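Local coordinates for NADH dehydrogenase (Methanothermobacter marburgensis, PDB 4R81), which binds flavin mononucleotide and probably uses it to pass electrons from NADH or NADPH to quinones, at residues M4-F10 / A82-I88. Sequence-based numbering, arbitrary orientation.
Sequences MHVYILF and ADALAFI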
loop_
_atom_site.group_PDB
_atom_site.type_symbol
_atom_site.label_atom_id
_atom_site.label_comp_id
_atom_site.label_asym_id
_atom_site.label_seq_id
_atom_site.Cartn_x
_atom_site.Cartn_y
_atom_site.Cartn_z
ATOM N N MET A 4 19.616 19.897 10.706
ATOM C CA MET A 4 19.463 18.518 10.273
ATOM C C MET A 4 19.272 18.446 8.778
ATOM O O MET A 4 18.741 19.371 8.161
ATOM C CB MET A 4 18.282 17.863 10.977
ATOM C CG MET A 4 18.573 17.567 12.426
ATOM S SD MET A 4 17.122 16.958 13.269
ATOM C CE MET A 4 16.062 18.368 13.130
ATOM N N HIS A 5 19.718 17.342 8.193
ATOM C CA HIS A 5 19.482 17.104 6.780
ATOM C C HIS A 5 18.356 16.101 6.604
ATOM O O HIS A 5 18.352 15.043 7.239
ATOM C CB HIS A 5 20.744 16.607 6.078
ATOM C CG HIS A 5 20.539 16.328 4.626
ATOM N ND1 HIS A 5 20.453 17.329 3.682
ATOM C CD2 HIS A 5 20.375 15.163 3.953
ATOM C CE1 HIS A 5 20.255 16.793 2.492
ATOM N NE2 HIS A 5 20.205 15.482 2.628
ATOM N N VAL A 6 17.391 16.436 5.753
ATOM C CA VAL A 6 16.236 15.573 5.538
ATOM C C VAL A 6 16.234 15.000 4.133
ATOM O O VAL A 6 16.383 15.746 3.167
ATOM C CB VAL A 6 14.927 16.355 5.705
ATOM C CG1 VAL A 6 13.746 15.395 5.773
ATOM C CG2 VAL A 6 14.987 17.204 6.958
ATOM N N TYR A 7 16.054 13.686 4.012
ATOM C CA TYR A 7 15.775 13.102 2.705
ATOM C C TYR A 7 14.264 12.931 2.601
ATOM O O TYR A 7 13.640 12.223 3.405
ATOM C CB TYR A 7 16.533 11.781 2.461
ATOM C CG TYR A 7 16.268 11.171 1.091
ATOM C CD1 TYR A 7 16.353 11.942 -0.069
ATOM C CD2 TYR A 7 15.934 9.824 0.957
ATOM C CE1 TYR A 7 16.103 11.392 -1.326
ATOM C CE2 TYR A 7 15.684 9.261 -0.288
ATOM C CZ TYR A 7 15.769 10.051 -1.429
ATOM O OH TYR A 7 15.524 9.521 -2.680
ATOM N N ILE A 8 13.690 13.612 1.612
ATOM C CA ILE A 8 12.249 13.719 1.460
ATOM C C ILE A 8 11.783 12.889 0.278
ATOM O O ILE A 8 12.125 13.178 -0.878
ATOM C CB ILE A 8 11.821 15.179 1.218
ATOM C CG1 ILE A 8 12.334 16.100 2.338
ATOM C CG2 ILE A 8 10.310 15.262 1.092
ATOM C CD1 ILE A 8 12.157 17.579 2.025
ATOM N N LEU A 9 11.011 11.847 0.571
ATOM C CA LEU A 9 10.414 11.026 -0.476
ATOM C C LEU A 9 9.085 11.654 -0.862
ATOM O O LEU A 9 8.196 11.822 -0.026
ATOM C CB LEU A 9 10.184 9.590 0.011
ATOM C CG LEU A 9 11.399 8.666 0.174
ATOM C CD1 LEU A 9 12.231 8.669 -1.105
ATOM C CD2 LEU A 9 12.261 9.043 1.397
ATOM N N PHE A 10 8.956 11.997 -2.132
ATOM C CA PHE A 10 7.758 12.645 -2.636
ATOM C C PHE A 10 7.126 11.754 -3.695
ATOM O O PHE A 10 7.779 11.363 -4.666
ATOM C CB PHE A 10 8.108 14.013 -3.219
ATOM C CG PHE A 10 6.941 14.727 -3.826
ATOM C CD1 PHE A 10 6.031 15.398 -3.028
ATOM C CD2 PHE A 10 6.748 14.724 -5.193
ATOM C CE1 PHE A 10 4.947 16.062 -3.590
ATOM C CE2 PHE A 10 5.668 15.373 -5.756
ATOM C CZ PHE A 10 4.769 16.045 -4.959
ATOM N N ALA A 82 21.333 11.664 5.580
ATOM C CA ALA A 82 20.255 12.337 6.294
ATOM C C ALA A 82 20.213 12.054 7.793
ATOM O O ALA A 82 20.646 10.997 8.261
ATOM C CB ALA A 82 18.915 11.997 5.660
ATOM N N ASP A 83 19.676 13.021 8.534
ATOM C CA ASP A 83 19.392 12.852 9.951
ATOM C C ASP A 83 17.906 12.551 10.117
ATOM O O ASP A 83 17.472 12.031 11.148
ATOM C CB ASP A 83 19.758 14.128 10.722
ATOM C CG ASP A 83 21.191 14.577 10.469
ATOM O OD1 ASP A 83 22.124 13.908 10.966
ATOM O OD2 ASP A 83 21.387 15.600 9.776
ATOM N N ALA A 84 17.132 12.871 9.083
ATOM C CA ALA A 84 15.682 12.729 9.135
ATOM C C ALA A 84 15.147 12.306 7.773
ATOM O O ALA A 84 15.775 12.570 6.754
ATOM C CB ALA A 84 15.045 14.051 9.567
ATOM N N LEU A 85 13.997 11.639 7.766
ATOM C CA LEU A 85 13.301 11.323 6.527
ATOM C C LEU A 85 11.948 12.007 6.548
ATOM O O LEU A 85 11.390 12.290 7.612
ATOM C CB LEU A 85 13.100 9.808 6.370
ATOM C CG LEU A 85 14.345 8.921 6.262
ATOM C CD1 LEU A 85 13.966 7.437 6.232
ATOM C CD2 LEU A 85 15.188 9.286 5.042
ATOM N N ALA A 86 11.416 12.281 5.370
ATOM C CA ALA A 86 10.045 12.746 5.277
ATOM C C ALA A 86 9.361 12.034 4.127
ATOM O O ALA A 86 10.008 11.660 3.148
ATOM C CB ALA A 86 9.996 14.257 5.110
ATOM N N PHE A 87 8.059 11.823 4.269
ATOM C CA PHE A 87 7.262 11.154 3.253
ATOM C C PHE A 87 6.049 12.020 2.976
ATOM O O PHE A 87 5.262 12.312 3.879
ATOM C CB PHE A 87 6.849 9.757 3.729
ATOM C CG PHE A 87 8.015 8.848 3.977
ATOM C CD1 PHE A 87 8.707 8.891 5.185
ATOM C CD2 PHE A 87 8.451 7.973 2.987
ATOM C CE1 PHE A 87 9.805 8.057 5.411
ATOM C CE2 PHE A 87 9.546 7.136 3.205
ATOM C CZ PHE A 87 10.225 7.182 4.417
ATOM N N ILE A 88 5.917 12.451 1.727
ATOM C CA ILE A 88 4.858 13.365 1.328
ATOM C C ILE A 88 4.104 12.754 0.159
ATOM O O ILE A 88 4.681 12.488 -0.898
ATOM C CB ILE A 88 5.435 14.745 0.936
ATOM C CG1 ILE A 88 6.153 15.365 2.146
ATOM C CG2 ILE A 88 4.321 15.667 0.409
ATOM C CD1 ILE A 88 6.807 16.709 1.859
#
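Backbone bonds join His5–Phe10 to Ala84–Ile88 in parallel register: Tyr7 N to Ala84 O, Ala86 N to Tyr7 O, Leu9 N to Ala86 O (2.8 Å), and Ile88 N to Leu9 O. Where the pairing begins, His5 is held by three bonds. Its O accepts from both Asp83 N (2.7 Å) and Ala84 N (3.1 Å), while its N-H points almost straight (171°) at the anti lone pair of Asp83 OD2, 2.9 Å away. Chi1 of -54° sets CG beside the Asp83 backbone N, and OD2 takes the acceptor place that Ala82 O would fill if the ladder ran on. These are neighbouring inner strands of the parallel five-stranded flavodoxin-like sheet, order 2-1-3-4-5; strand 36-41 bonds to the other edge of 5-10. Apolar contacts line both faces. On one, Ala86 CB faces both Val6 CG1 (4.0 Å) and Ile8 CG1, with Phe26 of helix 18-32 packed against Ala86 and Ile8. Ile88 CG2 meets the Phe10 ring edge at CD1 (3.8 Å); Phe10 itself lies near FMN-binding His12 and Ser19. On the other, Leu85 CD2 abuts Tyr7 CB (3.8 Å), and Leu9 runs alongside Phe87, CD2 to CE2 3.8 Å. Tyr7, Leu9 and Leu85 touch helix 70-80, where Glu75 and Arg78 hydrogen-bond Tyr7 OH; Phe87 meets the Phe104 ring.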